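Local coordinates for protein diol-dehydratase (Roseburia inulinivorans, PDB 5I2A) that probably dehydrates 1,2-propanediol as a B12-independent lyase of the glycyl radical enzyme family, at residues L381-W386 with A392-A397. Numbering follows the deposited sequence.
Sequences LSIRVW and ALLMRA
Ile383 meets three residues of helix 392-397 with a single methyl, a compact example of how a strand and the helix that follows it are joined by apolar side chains alone. Its CG1 lies anti to the backbone N (chi1 -178°) and the chain runs on extended (chi2 166°), which extends CD1 toward the helix, in among Leu393, Leu394 and Ala397. CD1 of Ile383 lies 3.8 Å from CD2 of Leu393, the two side chains running antiparallel alongside each other. CB of Ala397 is 4.0 Å from CD1 of Ile383. Leu394 closes the group, its CD2 4.0 Å from CD1 of Ile383. CD2 of Leu394 also reaches CG2 of Val385 at 4.0 Å, with the two side chains roughly perpendicular, so it bridges two strand residues. Tyr410 of the next strand touches Ile383, Val385 and Ala397, and helix 362-374 packs on Leu393.

The other side of the helix is more open: Ala392 and Met395 are partly exposed and make no contact with the strand. Arg396, though buried, plays no part here and forms a salt bridge with Glu372, while Arg384, on the far face of the strand, pairs with Asp413. The axes of 381-385 and 392-397 approach to 10.2 Å and run nearly antiparallel (146°), the first half of a beta-alpha-beta crossover, in which helix 391-402 links the parallel strands 380-385 and 409-412.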
ATOM      1  N   LEU A 381      17.415 -29.200  17.381  1.00 12.78           N
ATOM      2  CA  LEU A 381      17.789 -28.987  18.768  1.00 13.56           C
ATOM      3  C   LEU A 381      19.104 -28.227  18.902  1.00 15.61           C
ATOM      4  O   LEU A 381      20.097 -28.523  18.240  1.00 12.77           O
ATOM      5  CB  LEU A 381      17.889 -30.321  19.509  1.00 12.64           C
ATOM      6  CG  LEU A 381      18.115 -30.206  21.009  1.00 13.61           C
ATOM      7  CD1 LEU A 381      16.885 -29.621  21.673  1.00 13.19           C
ATOM      8  CD2 LEU A 381      18.450 -31.578  21.602  1.00 14.05           C
ATOM      9  N   SER A 382      19.098 -27.247  19.784  1.00 12.35           N
ATOM     10  CA  SER A 382      20.266 -26.419  20.001  1.00 11.54           C
ATOM     11  C   SER A 382      20.579 -26.275  21.482  1.00 12.75           C
ATOM     12  O   SER A 382      19.711 -26.460  22.336  1.00 13.94           O
ATOM     13  CB  SER A 382      20.037 -25.044  19.379  1.00 12.00           C
ATOM     14  OG  SER A 382      19.814 -25.157  17.999  1.00 13.38           O
ATOM     15  N   ILE A 383      21.814 -25.914  21.792  1.00 12.76           N
ATOM     16  CA  ILE A 383      22.151 -25.584  23.161  1.00 12.72           C
ATOM     17  C   ILE A 383      22.939 -24.274  23.221  1.00 14.19           C
ATOM     18  O   ILE A 383      23.823 -24.021  22.402  1.00 13.54           O
ATOM     19  CB  ILE A 383      22.943 -26.736  23.845  1.00 14.51           C
ATOM     20  CG1 ILE A 383      23.235 -26.392  25.309  1.00 11.37           C
ATOM     21  CG2 ILE A 383      24.223 -27.065  23.063  1.00 10.59           C
ATOM     22  CD1 ILE A 383      23.698 -27.599  26.138  1.00 13.45           C
ATOM     23  N   ARG A 384      22.568 -23.423  24.165  1.00 14.43           N
ATOM     24  CA  ARG A 384      23.321 -22.214  24.433  1.00 13.65           C
ATOM     25  C   ARG A 384      24.433 -22.525  25.431  1.00 17.08           C
ATOM     26  O   ARG A 384      24.168 -22.961  26.539  1.00 16.26           O
ATOM     27  CB  ARG A 384      22.409 -21.111  24.978  1.00 12.92           C
ATOM     28  CG  ARG A 384      21.547 -20.441  23.930  1.00 11.48           C
ATOM     29  CD  ARG A 384      20.632 -19.374  24.540  1.00 13.18           C
ATOM     30  NE  ARG A 384      21.340 -18.486  25.458  1.00 13.55           N
ATOM     31  CZ  ARG A 384      20.773 -17.453  26.077  1.00 13.84           C
ATOM     32  NH1 ARG A 384      19.491 -17.157  25.865  1.00 11.46           N
ATOM     33  NH2 ARG A 384      21.486 -16.720  26.915  1.00 13.09           N
ATOM     34  N   VAL A 385      25.673 -22.305  25.013  1.00 15.84           N
ATOM     35  CA  VAL A 385      26.841 -22.498  25.857  1.00 16.58           C
ATOM     36  C   VAL A 385      27.318 -21.148  26.409  1.00 17.08           C
ATOM     37  O   VAL A 385      27.444 -20.177  25.657  1.00 14.56           O
ATOM     38  CB  VAL A 385      27.998 -23.161  25.071  1.00 14.58           C
ATOM     39  CG1 VAL A 385      29.241 -23.346  25.956  1.00 14.31           C
ATOM     40  CG2 VAL A 385      27.554 -24.480  24.480  1.00 12.66           C
ATOM     41  N   TRP A 386      27.554 -21.081  27.716  1.00 16.80           N
ATOM     42  CA  TRP A 386      28.174 -19.900  28.322  1.00 17.78           C
ATOM     43  C   TRP A 386      29.120 -20.337  29.439  1.00 20.63           C
ATOM     44  O   TRP A 386      29.155 -21.512  29.794  1.00 19.86           O
ATOM     45  CB  TRP A 386      27.111 -18.909  28.825  1.00 15.89           C
ATOM     46  CG  TRP A 386      26.411 -19.295  30.087  1.00 18.63           C
ATOM     47  CD1 TRP A 386      25.569 -20.351  30.275  1.00 17.07           C
ATOM     48  CD2 TRP A 386      26.460 -18.596  31.332  1.00 17.06           C
ATOM     49  NE1 TRP A 386      25.107 -20.363  31.565  1.00 17.86           N
ATOM     50  CE2 TRP A 386      25.637 -19.293  32.236  1.00 16.93           C
ATOM     51  CE3 TRP A 386      27.125 -17.445  31.771  1.00 19.26           C
ATOM     52  CZ2 TRP A 386      25.461 -18.885  33.559  1.00 19.46           C
ATOM     53  CZ3 TRP A 386      26.955 -17.038  33.092  1.00 18.93           C
ATOM     54  CH2 TRP A 386      26.127 -17.758  33.967  1.00 19.97           C
ATOM     55  N   ALA A 392      26.737 -30.817  33.638  1.00 18.98           N
ATOM     56  CA  ALA A 392      25.884 -31.974  33.408  1.00 19.00           C
ATOM     57  C   ALA A 392      25.081 -31.825  32.109  1.00 16.27           C
ATOM     58  O   ALA A 392      24.859 -32.801  31.403  1.00 17.58           O
ATOM     59  CB  ALA A 392      24.943 -32.189  34.587  1.00 18.42           C
ATOM     60  N   LEU A 393      24.635 -30.610  31.806  1.00 17.96           N
ATOM     61  CA  LEU A 393      23.852 -30.401  30.597  1.00 18.01           C
ATOM     62  C   LEU A 393      24.773 -30.514  29.385  1.00 15.65           C
ATOM     63  O   LEU A 393      24.403 -31.124  28.391  1.00 17.76           O
ATOM     64  CB  LEU A 393      23.125 -29.042  30.618  1.00 16.43           C
ATOM     65  CG  LEU A 393      22.157 -28.818  29.446  1.00 13.81           C
ATOM     66  CD1 LEU A 393      20.973 -29.786  29.493  1.00 11.14           C
ATOM     67  CD2 LEU A 393      21.678 -27.355  29.400  1.00 11.44           C
ATOM     68  N   LEU A 394      25.977 -29.951  29.482  1.00 15.67           N
ATOM     69  CA  LEU A 394      26.942 -30.026  28.383  1.00 16.56           C
ATOM     70  C   LEU A 394      27.320 -31.467  28.083  1.00 19.36           C
ATOM     71  O   LEU A 394      27.420 -31.853  26.918  1.00 17.02           O
ATOM     72  CB  LEU A 394      28.207 -29.220  28.689  1.00 13.55           C
ATOM     73  CG  LEU A 394      28.067 -27.692  28.787  1.00 18.89           C
ATOM     74  CD1 LEU A 394      29.421 -27.046  29.016  1.00 18.68           C
ATOM     75  CD2 LEU A 394      27.382 -27.096  27.549  1.00 17.02           C
ATOM     76  N   MET A 395      27.536 -32.264  29.130  1.00 16.06           N
ATOM     77  CA  MET A 395      27.883 -33.667  28.931  1.00 16.91           C
ATOM     78  C   MET A 395      26.709 -34.452  28.327  1.00 16.83           C
ATOM     79  O   MET A 395      26.904 -35.300  27.465  1.00 17.50           O
ATOM     80  CB  MET A 395      28.344 -34.297  30.248  1.00 17.60           C
ATOM     81  CG  MET A 395      29.705 -33.772  30.704  1.00 21.95           C
ATOM     82  SD  MET A 395      31.078 -34.383  29.674  1.00 30.32           S
ATOM     83  CE  MET A 395      31.176 -36.073  30.244  1.00 28.42           C
ATOM     84  N   ARG A 396      25.495 -34.151  28.768  1.00 13.63           N
ATOM     85  CA  ARG A 396      24.319 -34.789  28.196  1.00 16.33           C
ATOM     86  C   ARG A 396      24.146 -34.422  26.714  1.00 18.39           C
ATOM     87  O   ARG A 396      23.736 -35.247  25.899  1.00 17.93           O
ATOM     88  CB  ARG A 396      23.074 -34.392  28.982  1.00 16.34           C
ATOM     89  CG  ARG A 396      21.827 -35.069  28.519  1.00 16.45           C
ATOM     90  CD  ARG A 396      21.743 -36.493  29.056  1.00 21.64           C
ATOM     91  NE  ARG A 396      20.498 -37.131  28.648  1.00 27.57           N
ATOM     92  CZ  ARG A 396      20.361 -37.866  27.548  1.00 29.92           C
ATOM     93  NH1 ARG A 396      21.403 -38.058  26.744  1.00 29.22           N
ATOM     94  NH2 ARG A 396      19.186 -38.415  27.255  1.00 26.79           N
ATOM     95  N   ALA A 397      24.454 -33.174  26.371  1.00 15.29           N
ATOM     96  CA  ALA A 397      24.418 -32.739  24.976  1.00 17.27           C
ATOM     97  C   ALA A 397      25.447 -33.527  24.161  1.00 13.62           C
ATOM     98  O   ALA A 397      25.155 -34.009  23.070  1.00 14.68           O
ATOM     99  CB  ALA A 397      24.679 -31.234  24.871  1.00 12.22           C
TER